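Local atomic coordinates of protease 2A (Rhinovirus C, PDB entry 5X45), a protein that probably acts as a chymotrypsin-like cysteine protease of the virus, cleaving peptide bonds, on a fold that carries a bound zinc ion. Residues A[102-108]-A[120-125]; A[32-36]-A[87-93]; A[55-59]-A[70-75]. The contacts are given in a common frame with arbitrary orientation. Residue numbers count along the deposited sequence, not the author numbering.

Interaction 1 (A[102-108]-A[120-125]); sequences CEPGDCG and MITAGG
Ile-121, a strand residue of segment 120-125 in the m,t rotamer, points into the irregular loop 102-108. Its CB lies 3.5 Å from Asp-106 O and its CD1 4.2 Å from Asp-106 CB, while CG2 meets Cys-102 SG at 3.9 Å. In register, Cys-107 sits opposite Ile-121 (CA to CA 4.7 Å) and Cys-102 opposite Gly-124 (5.3 Å). Cys-102 is t and lays SG 3.6 Å from Gly-124 CA, where a CB would clash. A type II turn runs from Glu-103 to Asp-106, with Gly-105 at positive phi; Asp-106, chi1 m, braces it by accepting Glu-103 N on OD2 (2.9 Å). Cys-107 is m, with SG 3.6 Å from Thr-122 O. Gly-108 N donates a hydrogen bond to Ile-121 O, 2.8 Å. The PGDCG sequence is consistent with the nucleophile loop of chymotrypsin-like 2A proteases, which would make Cys-107 the probable nucleophile. Strand 129-133 pairs alongside, with a classic bulge of Thr-122 and Ala-123 opposite Ala-130, and strand 57-62 covers Ile-121 with Tyr-60.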
loop_
_atom_site.group_PDB
_atom_site.type_symbol
_atom_site.label_atom_id
_atom_site.label_comp_id
_atom_site.label_asym_id
_atom_site.label_seq_id
_atom_site.Cartn_x
_atom_site.Cartn_y
_atom_site.Cartn_z
ATOM N N CYS A 102 0.096 -4.640 12.925
ATOM C CA CYS A 102 0.871 -4.951 11.732
ATOM C C CYS A 102 2.046 -5.866 12.063
ATOM O O CYS A 102 2.786 -5.630 13.013
ATOM C CB CYS A 102 1.364 -3.665 11.071
ATOM S SG CYS A 102 2.222 -3.902 9.504
ATOM N N GLU A 103 2.207 -6.916 11.270
ATOM C CA GLU A 103 3.306 -7.860 11.436
ATOM C C GLU A 103 4.039 -8.017 10.114
ATOM O O GLU A 103 3.496 -7.674 9.066
ATOM C CB GLU A 103 2.794 -9.224 11.888
ATOM C CG GLU A 103 2.291 -9.300 13.295
ATOM C CD GLU A 103 1.735 -10.677 13.592
ATOM O OE1 GLU A 103 2.082 -11.619 12.845
ATOM O OE2 GLU A 103 0.964 -10.824 14.566
ATOM N N PRO A 104 5.268 -8.559 10.154
ATOM C CA PRO A 104 5.907 -8.949 8.895
ATOM C C PRO A 104 5.003 -9.874 8.084
ATOM O O PRO A 104 4.461 -10.832 8.629
ATOM C CB PRO A 104 7.177 -9.671 9.358
ATOM C CG PRO A 104 7.506 -9.021 10.664
ATOM C CD PRO A 104 6.183 -8.689 11.305
ATOM N N GLY A 105 4.825 -9.574 6.802
ATOM C CA GLY A 105 3.965 -10.384 5.960
ATOM C C GLY A 105 2.644 -9.719 5.622
ATOM O O GLY A 105 1.879 -10.231 4.804
ATOM N N ASP A 106 2.363 -8.588 6.259
ATOM C CA ASP A 106 1.100 -7.886 6.038
ATOM C C ASP A 106 1.198 -6.884 4.879
ATOM O O ASP A 106 0.192 -6.290 4.483
ATOM C CB ASP A 106 0.646 -7.170 7.322
ATOM C CG ASP A 106 0.227 -8.141 8.432
ATOM O OD1 ASP A 106 0.094 -9.358 8.162
ATOM O OD2 ASP A 106 0.035 -7.685 9.583
ATOM N N CYS A 107 2.404 -6.688 4.346
ATOM C CA CYS A 107 2.614 -5.720 3.262
ATOM C C CYS A 107 1.766 -6.039 2.029
ATOM O O CYS A 107 1.657 -7.194 1.612
ATOM C CB CYS A 107 4.100 -5.650 2.884
ATOM S SG CYS A 107 5.186 -5.150 4.258
ATOM N N GLY A 108 1.139 -5.006 1.471
ATOM C CA GLY A 108 0.290 -5.177 0.308
ATOM C C GLY A 108 -1.197 -5.134 0.644
ATOM O O GLY A 108 -2.032 -4.942 -0.244
ATOM N N MET A 120 -1.673 0.921 0.496
ATOM C CA MET A 120 -1.238 -0.454 0.736
ATOM C C MET A 120 -0.284 -0.480 1.915
ATOM O O MET A 120 0.573 0.397 2.038
ATOM C CB MET A 120 -0.522 -1.036 -0.481
ATOM C CG MET A 120 -1.398 -1.671 -1.534
ATOM S SD MET A 120 -0.384 -2.504 -2.797
ATOM C CE MET A 120 0.666 -1.153 -3.338
ATOM N N ILE A 121 -0.417 -1.471 2.783
ATOM C CA ILE A 121 0.530 -1.606 3.882
ATOM C C ILE A 121 1.936 -1.771 3.322
ATOM O O ILE A 121 2.158 -2.581 2.422
ATOM C CB ILE A 121 0.214 -2.799 4.777
ATOM C CG1 ILE A 121 -1.148 -2.613 5.446
ATOM C CG2 ILE A 121 1.344 -2.994 5.791
ATOM C CD1 ILE A 121 -1.520 -3.736 6.374
ATOM N N THR A 122 2.878 -0.993 3.845
ATOM C CA THR A 122 4.252 -1.039 3.365
ATOM C C THR A 122 5.233 -1.298 4.505
ATOM O O THR A 122 6.357 -1.751 4.288
ATOM C CB THR A 122 4.614 0.268 2.662
ATOM O OG1 THR A 122 5.871 0.127 1.996
ATOM C CG2 THR A 122 4.670 1.416 3.658
ATOM N N ALA A 123 4.781 -1.008 5.718
ATOM C CA ALA A 123 5.564 -1.184 6.930
ATOM C C ALA A 123 4.655 -0.963 8.131
ATOM O O ALA A 123 3.567 -0.411 7.994
ATOM C CB ALA A 123 6.732 -0.219 6.963
ATOM N N GLY A 124 5.088 -1.418 9.298
ATOM C CA GLY A 124 4.362 -1.176 10.532
ATOM C C GLY A 124 5.051 -1.831 11.715
ATOM O O GLY A 124 5.916 -2.683 11.536
ATOM N N GLY A 125 4.637 -1.484 12.926
ATOM C CA GLY A 125 5.251 -2.070 14.102
ATOM C C GLY A 125 4.315 -2.222 15.285
ATOM O O GLY A 125 3.261 -2.852 15.170
#

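Interaction 2 (A[32-36]-A[87-93]); sequences ALTAD and YPKHIQY
Two hydrogen bonds join turn 32-36 to segment 87-93. Backbone Tyr-93 N donates to Thr-34 O at 2.9 Å, and the hydroxyl Tyr-87 OH donates to Asp-36 OD1 at 3.0 Å. Thr-34 O also takes a CA-H...O contact from Gln-92 CA at 3.1 Å, and Thr-34 lies opposite Gln-92, CA to CA 4.7 Å. The first segment is a type I turn from Ala-32 to Ala-35, closed by Ala-35 N to Ala-32 O (3.0 Å) and followed by Asp-36 N to Leu-33 O (3.1 Å). Asp-36 then adopts a left-handed backbone (48/48), and its t rotamer carries the carboxylate to Tyr-87, itself m. On the other segment, His-90 (p) donates from ND1 to Pro-88 O at 2.8 Å and accepts Gln-92 NE2 on its own NE2 at 2.9 Å, so imidazole and amide are locked together; Gln-92 NE2 also lies 3.5 Å from Asp-36 CB. Further out, Thr-34 CB touches the edge of the Tyr-93 ring at CD2 (3.6 Å), and Leu-33 CG lies 4.1 Å from Tyr-87 OH. Strand 90-93 pairs with strand 78-81, so the contact lays the turn between strands 28-32 and 37-41 against that hairpin. With OD1 held by the tyrosine, Asp-36 offers OD2 to weak hydrogen bonds from His-20 ND1 and with Thr-122 OG1, consistent with the Asp-His pair of a chymotrypsin-like catalytic triad, in which the Tyr-87 bond probably helps orient the acid.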
loop_
_atom_site.group_PDB
_atom_site.type_symbol
_atom_site.label_atom_id
_atom_site.label_comp_id
_atom_site.label_asym_id
_atom_site.label_seq_id
_atom_site.Cartn_x
_atom_site.Cartn_y
_atom_site.Cartn_z
ATOM N N ALA A 32 9.235 2.805 -7.992
ATOM C CA ALA A 32 9.688 3.757 -6.985
ATOM C C ALA A 32 9.995 3.067 -5.655
ATOM O O ALA A 32 9.092 2.803 -4.867
ATOM C CB ALA A 32 8.630 4.859 -6.786
ATOM N N LEU A 33 11.270 2.781 -5.408
ATOM C CA LEU A 33 11.697 2.125 -4.167
ATOM C C LEU A 33 11.573 3.032 -2.945
ATOM O O LEU A 33 11.486 2.555 -1.812
ATOM C CB LEU A 33 13.130 1.592 -4.307
ATOM C CG LEU A 33 13.353 0.268 -5.072
ATOM C CD1 LEU A 33 12.492 0.035 -6.307
ATOM C CD2 LEU A 33 14.841 0.031 -5.369
ATOM N N THR A 34 11.530 4.337 -3.180
ATOM C CA THR A 34 11.319 5.298 -2.101
ATOM C C THR A 34 9.856 5.275 -1.662
ATOM O O THR A 34 9.465 5.945 -0.702
ATOM C CB THR A 34 11.728 6.728 -2.516
ATOM O OG1 THR A 34 11.195 7.026 -3.816
ATOM C CG2 THR A 34 13.242 6.852 -2.556
ATOM N N ALA A 35 9.046 4.509 -2.386
ATOM C CA ALA A 35 7.665 4.277 -1.999
ATOM C C ALA A 35 7.370 2.780 -1.927
ATOM O O ALA A 35 6.216 2.386 -1.728
ATOM C CB ALA A 35 6.722 4.958 -2.977
ATOM N N ASP A 36 8.413 1.963 -2.111
ATOM C CA ASP A 36 8.290 0.502 -2.166
ATOM C C ASP A 36 7.145 0.103 -3.102
ATOM O O ASP A 36 6.307 -0.749 -2.777
ATOM C CB ASP A 36 8.078 -0.078 -0.762
ATOM C CG ASP A 36 8.177 -1.594 -0.737
ATOM O OD1 ASP A 36 8.825 -2.150 -1.648
ATOM O OD2 ASP A 36 7.603 -2.226 0.181
ATOM N N TYR A 87 15.017 -4.870 2.722
ATOM C CA TYR A 87 15.598 -3.526 2.655
ATOM C C TYR A 87 16.402 -3.220 3.901
ATOM O O TYR A 87 16.026 -3.625 5.007
ATOM C CB TYR A 87 14.525 -2.441 2.526
ATOM C CG TYR A 87 13.794 -2.412 1.215
ATOM C CD1 TYR A 87 14.453 -2.660 0.015
ATOM C CD2 TYR A 87 12.427 -2.148 1.182
ATOM C CE1 TYR A 87 13.768 -2.643 -1.184
ATOM C CE2 TYR A 87 11.734 -2.126 -0.005
ATOM C CZ TYR A 87 12.403 -2.374 -1.185
ATOM O OH TYR A 87 11.700 -2.351 -2.365
ATOM N N PRO A 88 17.502 -2.475 3.733
ATOM C CA PRO A 88 18.147 -1.848 4.887
ATOM C C PRO A 88 17.270 -0.714 5.415
ATOM O O PRO A 88 16.266 -0.369 4.779
ATOM C CB PRO A 88 19.457 -1.313 4.310
ATOM C CG PRO A 88 19.139 -1.050 2.875
ATOM C CD PRO A 88 18.194 -2.157 2.472
ATOM N N LYS A 89 17.629 -0.167 6.571
ATOM C CA LYS A 89 16.957 1.007 7.109
ATOM C C LYS A 89 16.995 2.113 6.052
ATOM O O LYS A 89 18.062 2.417 5.513
ATOM C CB LYS A 89 17.648 1.452 8.402
ATOM C CG LYS A 89 17.495 2.922 8.765
ATOM C CD LYS A 89 18.308 3.243 10.016
ATOM C CE LYS A 89 18.346 4.736 10.301
ATOM N NZ LYS A 89 18.531 5.056 11.749
ATOM N N HIS A 90 15.838 2.704 5.748
ATOM C CA HIS A 90 15.740 3.693 4.670
ATOM C C HIS A 90 14.535 4.611 4.836
ATOM O O HIS A 90 13.626 4.320 5.614
ATOM C CB HIS A 90 15.645 3.003 3.313
ATOM C CG HIS A 90 14.357 2.271 3.110
ATOM N ND1 HIS A 90 14.056 1.097 3.765
ATOM C CD2 HIS A 90 13.280 2.563 2.342
ATOM C CE1 HIS A 90 12.850 0.692 3.406
ATOM N NE2 HIS A 90 12.358 1.561 2.543
ATOM N N ILE A 91 14.534 5.714 4.091
ATOM C CA ILE A 91 13.423 6.665 4.105
ATOM C C ILE A 91 12.415 6.338 3.004
ATOM O O ILE A 91 12.795 6.039 1.878
ATOM C CB ILE A 91 13.906 8.121 3.916
ATOM C CG1 ILE A 91 14.912 8.527 5.003
ATOM C CG2 ILE A 91 12.718 9.074 3.874
ATOM C CD1 ILE A 91 14.507 8.190 6.406
ATOM N N GLN A 92 11.129 6.403 3.338
ATOM C CA GLN A 92 10.074 6.304 2.341
ATOM C C GLN A 92 9.231 7.581 2.341
ATOM O O GLN A 92 9.250 8.344 3.301
ATOM C CB GLN A 92 9.204 5.063 2.586
ATOM C CG GLN A 92 9.847 3.771 2.080
ATOM C CD GLN A 92 8.893 2.585 2.044
ATOM O OE1 GLN A 92 7.678 2.746 1.921
ATOM N NE2 GLN A 92 9.449 1.382 2.127
ATOM N N TYR A 93 8.533 7.823 1.237
ATOM C CA TYR A 93 7.776 9.062 1.044
ATOM C C TYR A 93 6.275 8.817 0.901
ATOM O O TYR A 93 5.845 7.715 0.544
ATOM C CB TYR A 93 8.312 9.819 -0.176
ATOM C CG TYR A 93 9.734 10.289 0.020
ATOM C CD1 TYR A 93 10.006 11.502 0.653
ATOM C CD2 TYR A 93 10.809 9.506 -0.379
ATOM C CE1 TYR A 93 11.314 11.932 0.857
ATOM C CE2 TYR A 93 12.113 9.924 -0.179
ATOM C CZ TYR A 93 12.359 11.139 0.438
ATOM O OH TYR A 93 13.653 11.559 0.639
#

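Interaction 3 (A[55-59]-A[70-75])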
loop_
_atom_site.group_PDB
_atom_site.type_symbol
_atom_site.label_atom_id
_atom_site.label_comp_id
_atom_site.label_asym_id
_atom_site.label_seq_id
_atom_site.Cartn_x
_atom_site.Cartn_y
_atom_site.Cartn_z
ATOM N N CYS A 55 -9.541 11.739 1.606
ATOM C CA CYS A 55 -9.734 10.919 2.808
ATOM C C CYS A 55 -8.444 10.384 3.438
ATOM O O CYS A 55 -7.462 10.099 2.748
ATOM C CB CYS A 55 -10.655 9.739 2.497
ATOM S SG CYS A 55 -12.350 10.213 2.133
ATOM N N THR A 56 -8.462 10.272 4.764
ATOM C CA THR A 56 -7.353 9.697 5.521
ATOM C C THR A 56 -7.854 8.609 6.471
ATOM O O THR A 56 -7.069 7.964 7.162
ATOM C CB THR A 56 -6.604 10.775 6.339
ATOM O OG1 THR A 56 -7.551 11.574 7.063
ATOM C CG2 THR A 56 -5.767 11.669 5.423
ATOM N N ALA A 57 -9.171 8.436 6.522
ATOM C CA ALA A 57 -9.785 7.411 7.362
ATOM C C ALA A 57 -10.516 6.368 6.520
ATOM O O ALA A 57 -11.148 6.694 5.512
ATOM C CB ALA A 57 -10.742 8.047 8.368
ATOM N N GLY A 58 -10.446 5.116 6.954
ATOM C CA GLY A 58 -11.116 4.039 6.258
ATOM C C GLY A 58 -10.913 2.705 6.942
ATOM O O GLY A 58 -10.924 2.605 8.170
ATOM N N CYS A 59 -10.732 1.670 6.139
ATOM C CA CYS A 59 -10.546 0.331 6.664
ATOM C C CYS A 59 -9.456 -0.391 5.895
ATOM O O CYS A 59 -9.201 -0.082 4.731
ATOM C CB CYS A 59 -11.848 -0.455 6.597
ATOM S SG CYS A 59 -12.574 -0.438 4.960
ATOM N N PRO A 70 -11.239 -1.012 10.945
ATOM C CA PRO A 70 -11.364 0.436 10.750
ATOM C C PRO A 70 -10.044 1.090 11.105
ATOM O O PRO A 70 -9.312 0.511 11.907
ATOM C CB PRO A 70 -12.468 0.838 11.732
ATOM C CG PRO A 70 -13.251 -0.422 11.943
ATOM C CD PRO A 70 -12.226 -1.526 11.908
ATOM N N VAL A 71 -9.722 2.236 10.513
ATOM C CA VAL A 71 -8.454 2.900 10.823
ATOM C C VAL A 71 -8.533 4.384 10.487
ATOM O O VAL A 71 -9.215 4.772 9.534
ATOM C CB VAL A 71 -7.274 2.225 10.056
ATOM C CG1 VAL A 71 -7.393 2.456 8.558
ATOM C CG2 VAL A 71 -5.930 2.699 10.577
ATOM N N GLU A 72 -7.882 5.215 11.302
ATOM C CA GLU A 72 -7.779 6.655 11.037
ATOM C C GLU A 72 -6.312 7.025 10.832
ATOM O O GLU A 72 -5.484 6.744 11.695
ATOM C CB GLU A 72 -8.369 7.464 12.193
ATOM C CG GLU A 72 -9.786 7.059 12.566
ATOM C CD GLU A 72 -9.806 5.869 13.526
ATOM O OE1 GLU A 72 -8.715 5.440 13.963
ATOM O OE2 GLU A 72 -10.901 5.346 13.826
ATOM N N CYS A 73 -5.963 7.643 9.709
ATOM C CA CYS A 73 -4.543 7.915 9.470
ATOM C C CYS A 73 -4.155 9.387 9.444
ATOM O O CYS A 73 -4.976 10.266 9.207
ATOM C CB CYS A 73 -4.100 7.286 8.152
ATOM S SG CYS A 73 -4.360 5.531 8.087
ATOM N N VAL A 74 -2.872 9.622 9.675
ATOM C CA VAL A 74 -2.253 10.920 9.488
ATOM C C VAL A 74 -1.215 10.826 8.364
ATOM O O VAL A 74 -0.528 9.811 8.238
ATOM C CB VAL A 74 -1.574 11.417 10.766
ATOM C CG1 VAL A 74 -1.206 12.874 10.595
ATOM C CG2 VAL A 74 -2.514 11.288 11.934
ATOM N N SER A 75 -1.136 11.860 7.530
ATOM C CA SER A 75 -0.111 11.945 6.489
ATOM C C SER A 75 1.282 12.352 6.978
ATOM O O SER A 75 1.433 13.247 7.811
ATOM C CB SER A 75 -0.541 12.939 5.411
ATOM O OG SER A 75 -1.641 12.447 4.672
#
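Ala-57 lays its methyl over Glu-72, with CB 4.2 Å from Glu-72 CA and 4.4 Å from Glu-72 CG, on the same face of the sheet as Cys-59 and Pro-70. The two strands run antiparallel at 151°, their axes 4.5 Å apart at closest. Gly-58 and Val-71 form the hydrogen-bonded pair: Gly-58 N to Val-71 O is 2.9 Å and Val-71 N to Gly-58 O is 2.7 Å. Non-hydrogen-bonded pairs flank it, Ala-57 with Glu-72 and Cys-59 with Pro-70, at 4.3 and 4.2 Å between CA atoms. One more bond, Cys-73 N to Thr-56 O at 2.8 Å, extends the ladder past the start of strand 57-59. Val-71 turns to the other face, where it packs on Leu-111 of strand 110-113, and Thr-56 and Cys-73 both lean on Leu-96. This is the hairpin of strands 57-62 and 67-76 in the closed barrel. The bonding between the segments is all from main chain to main chain, so no cysteine sulfur takes part in it; Cys-55, just ahead of the paired residues, is one of four zinc ligands with Cys-53, Cys-113 and His-115, so the backbone ladder begins one residue after a zinc ligand.

Overall arrangement
Interaction 1 is the most buried of the three, and interactions 2 and 3 are partly buried, nearer the surface. Interactions 1 and 3 belong to the same barrel, on strands 116-124 and 57-62/67-76, but stay about 8 Å apart at their nearest atoms. Interaction 2 instead brings the turn of the N-terminal sheet to the hairpin beside that barrel. It touches interaction 1 through Thr-122, whose OG1 meets Gln-92 OE1 at 3.2 Å, so the strand facing the probable nucleophile loop meets strand 90-93; OG1 also has a weak hydrogen bond to Asp-36 OD2. Chemistry follows place: side-chain packing with a backbone bond in 1, one backbone bond and one tyrosine-carboxylate bond in 2, and a backbone ladder next to the zinc site in 3.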